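D-xylonate dehydratase (Caulobacter crescentus, PDB 5OYN) catalyses the dehydration of D-xylonate to 2-dehydro-3-deoxy-D-arabinonate in D-xylose degradation, and dehydrates D-gluconate about as efficiently, using a [2Fe-2S] cluster and magnesium. Local coordinates at residues A[107-112]-A[468-473]. Sequence-based numbering, arbitrary orientation.
With MG (magnesium ion), chain E.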
ATOM      1  N   THR A 107       6.917 -28.919  11.504  1.00 59.38           N
ATOM      2  CA  THR A 107       6.540 -28.057  12.621  1.00 65.81           C
ATOM      3  C   THR A 107       7.250 -26.722  12.462  1.00 67.73           C
ATOM      4  O   THR A 107       8.320 -26.645  11.851  1.00 67.58           O
ATOM      5  CB  THR A 107       6.885 -28.670  13.992  1.00 64.58           C
ATOM      6  OG1 THR A 107       6.717 -27.685  15.023  1.00 64.51           O
ATOM      7  CG2 THR A 107       8.315 -29.159  14.011  1.00 58.18           C
ATOM      8  N   ALA A 108       6.638 -25.667  13.011  1.00 69.96           N
ATOM      9  CA  ALA A 108       7.254 -24.345  12.970  1.00 67.35           C
ATOM     10  C   ALA A 108       8.412 -24.197  13.954  1.00 72.01           C
ATOM     11  O   ALA A 108       9.146 -23.202  13.867  1.00 65.55           O
ATOM     12  CB  ALA A 108       6.207 -23.265  13.236  1.00 64.44           C
ATOM     13  N   ALA A 109       8.597 -25.152  14.879  1.00 65.61           N
ATOM     14  CA  ALA A 109       9.764 -25.103  15.751  1.00 63.22           C
ATOM     15  C   ALA A 109      11.058 -25.132  14.953  1.00 61.48           C
ATOM     16  O   ALA A 109      12.086 -24.630  15.423  1.00 60.89           O
ATOM     17  CB  ALA A 109       9.732 -26.264  16.747  1.00 68.01           C
ATOM     18  N   LEU A 110      11.017 -25.694  13.747  1.00 56.51           N
ATOM     19  CA  LEU A 110      12.199 -25.742  12.902  1.00 60.92           C
ATOM     20  C   LEU A 110      12.674 -24.352  12.508  1.00 62.16           C
ATOM     21  O   LEU A 110      13.854 -24.161  12.198  1.00 61.89           O
ATOM     22  CB  LEU A 110      11.890 -26.551  11.647  1.00 61.94           C
ATOM     23  CG  LEU A 110      12.014 -28.055  11.818  1.00 62.21           C
ATOM     24  CD1 LEU A 110      11.611 -28.751  10.534  1.00 66.15           C
ATOM     25  CD2 LEU A 110      13.441 -28.369  12.180  1.00 59.70           C
ATOM     26  N   ASP A 111      11.777 -23.375  12.510  1.00 63.18           N
ATOM     27  CA  ASP A 111      12.045 -22.107  11.849  1.00 60.31           C
ATOM     28  C   ASP A 111      12.616 -21.049  12.776  1.00 60.70           C
ATOM     29  O   ASP A 111      13.259 -20.111  12.293  1.00 56.48           O
ATOM     30  CB  ASP A 111      10.762 -21.592  11.197  1.00 59.48           C
ATOM     31  CG  ASP A 111      10.447 -22.327   9.906  1.00 66.03           C
ATOM     32  OD1 ASP A 111      11.417 -22.757   9.241  1.00 63.88           O
ATOM     33  OD2 ASP A 111       9.251 -22.484   9.561  1.00 67.09           O
ATOM     34  N   ARG A 112      12.413 -21.183  14.089  1.00 60.33           N
ATOM     35  CA  ARG A 112      12.866 -20.141  14.997  1.00 56.17           C
ATOM     36  C   ARG A 112      14.365 -19.926  14.873  1.00 59.42           C
ATOM     37  O   ARG A 112      14.836 -18.785  14.801  1.00 59.34           O
ATOM     38  CB  ARG A 112      12.489 -20.491  16.424  1.00 54.23           C
ATOM     39  CG  ARG A 112      12.763 -19.373  17.392  1.00 58.24           C
ATOM     40  CD  ARG A 112      12.845 -19.899  18.804  1.00 60.25           C
ATOM     41  NE  ARG A 112      14.177 -20.418  19.072  1.00 63.26           N
ATOM     42  CZ  ARG A 112      14.465 -21.290  20.029  1.00 60.55           C
ATOM     43  NH1 ARG A 112      13.514 -21.751  20.827  1.00 60.01           N
ATOM     44  NH2 ARG A 112      15.713 -21.693  20.187  1.00 69.23           N
ATOM     45  N   PRO A 468      11.949 -33.882  12.890  1.00 60.97           N
ATOM     46  CA  PRO A 468      12.790 -33.035  13.747  1.00 59.33           C
ATOM     47  C   PRO A 468      12.135 -31.713  14.075  1.00 62.28           C
ATOM     48  O   PRO A 468      11.109 -31.402  13.482  1.00 60.22           O
ATOM     49  CB  PRO A 468      14.033 -32.807  12.903  1.00 60.62           C
ATOM     50  CG  PRO A 468      13.540 -32.860  11.497  1.00 60.87           C
ATOM     51  CD  PRO A 468      12.328 -33.757  11.470  1.00 62.70           C
ATOM     52  N   GLY A 469      12.735 -30.939  14.983  1.00 67.28           N
ATOM     53  CA  GLY A 469      12.069 -29.801  15.598  1.00 58.18           C
ATOM     54  C   GLY A 469      10.941 -30.328  16.451  1.00 59.57           C
ATOM     55  O   GLY A 469      10.130 -31.106  15.956  1.00 66.19           O
ATOM     56  N   SER A 470      10.874 -29.973  17.725  1.00 60.76           N
ATOM     57  CA  SER A 470       9.856 -30.583  18.572  1.00 59.66           C
ATOM     58  C   SER A 470       8.463 -30.244  18.047  1.00 64.05           C
ATOM     59  O   SER A 470       8.261 -29.217  17.394  1.00 62.85           O
ATOM     60  CB  SER A 470      10.029 -30.108  20.008  1.00 63.11           C
ATOM     61  OG  SER A 470      10.471 -28.756  20.022  1.00 71.46           O
ATOM     62  N   ALA A 471       7.497 -31.121  18.323  1.00 59.37           N
ATOM     63  CA  ALA A 471       6.160 -31.003  17.761  1.00 55.19           C
ATOM     64  C   ALA A 471       5.091 -30.934  18.847  1.00 66.23           C
ATOM     65  O   ALA A 471       5.219 -31.539  19.918  1.00 69.24           O
ATOM     66  CB  ALA A 471       5.852 -32.168  16.823  1.00 59.39           C
ATOM     67  N   GLU A 472       4.019 -30.193  18.550  1.00 66.95           N
ATOM     68  CA  GLU A 472       2.895 -30.010  19.468  1.00 63.06           C
ATOM     69  C   GLU A 472       1.944 -31.187  19.305  1.00 61.27           C
ATOM     70  O   GLU A 472       0.893 -31.082  18.672  1.00 70.19           O
ATOM     71  CB  GLU A 472       2.171 -28.693  19.196  1.00 63.65           C
ATOM     72  CG  GLU A 472       2.978 -27.425  19.501  1.00 64.94           C
ATOM     73  CD  GLU A 472       2.241 -26.118  19.132  1.00 73.74           C
ATOM     74  OE1 GLU A 472       1.180 -26.125  18.458  1.00 73.54           O
ATOM     75  OE2 GLU A 472       2.780 -25.035  19.536  1.00 74.35           O
ATOM     76  N   VAL A 473       2.319 -32.330  19.885  1.00 63.04           N
ATOM     77  CA  VAL A 473       1.518 -33.552  19.733  1.00 67.12           C
ATOM     78  C   VAL A 473       1.236 -34.281  21.050  1.00 65.34           C
ATOM     79  O   VAL A 473       0.724 -35.408  21.041  1.00 62.99           O
ATOM     80  CB  VAL A 473       2.188 -34.529  18.745  1.00 65.07           C
ATOM     81  CG1 VAL A 473       2.192 -33.958  17.329  1.00 65.54           C
ATOM     82  CG2 VAL A 473       3.592 -34.896  19.214  1.00 58.56           C
TER
HETATM   83 MG    MG E 601       2.664 -23.051  18.892  1.00 79.46          MG
HETATM   84  O   HOH W   1       1.282 -22.766  20.534  1.00 56.29           O
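With OG1 anti to its backbone N (chi1 170°), T107 holds both branches of its side chain against the loop 468-473. The hydroxyl does two jobs. T107 OG1 donates to S470 O at 3.2 Å, the donor tilted 17° from the carbonyl plane. It also accepts from A109 N, nearly straight at 172°, capping the turn that leads into helix 109-125. T107 CG2 lies 3.3 Å from G469 O. Further along, A109 CB sits 3.4 Å from S470 O, the carbonyl that T107 grips. L110 lays CG 3.8 Å from P468 O and CD2 beside N of G469, whose phi is positive. L110 also touches Q566 and Y569 of helix 564-572. A valine in place of T107 would probably leave A109 N without its cap and S470 O without this donor, weakening the tie between loop and helix start. Two residues beyond S470, E472 reaches out with an extended chain and binds magnesium through OE2 at 2.1 Å, alongside E101 and D138. One hydroxyl, donor and acceptor at once, thus ties the N-terminal family region to the C-terminal one, two residues before the metal ligand E472.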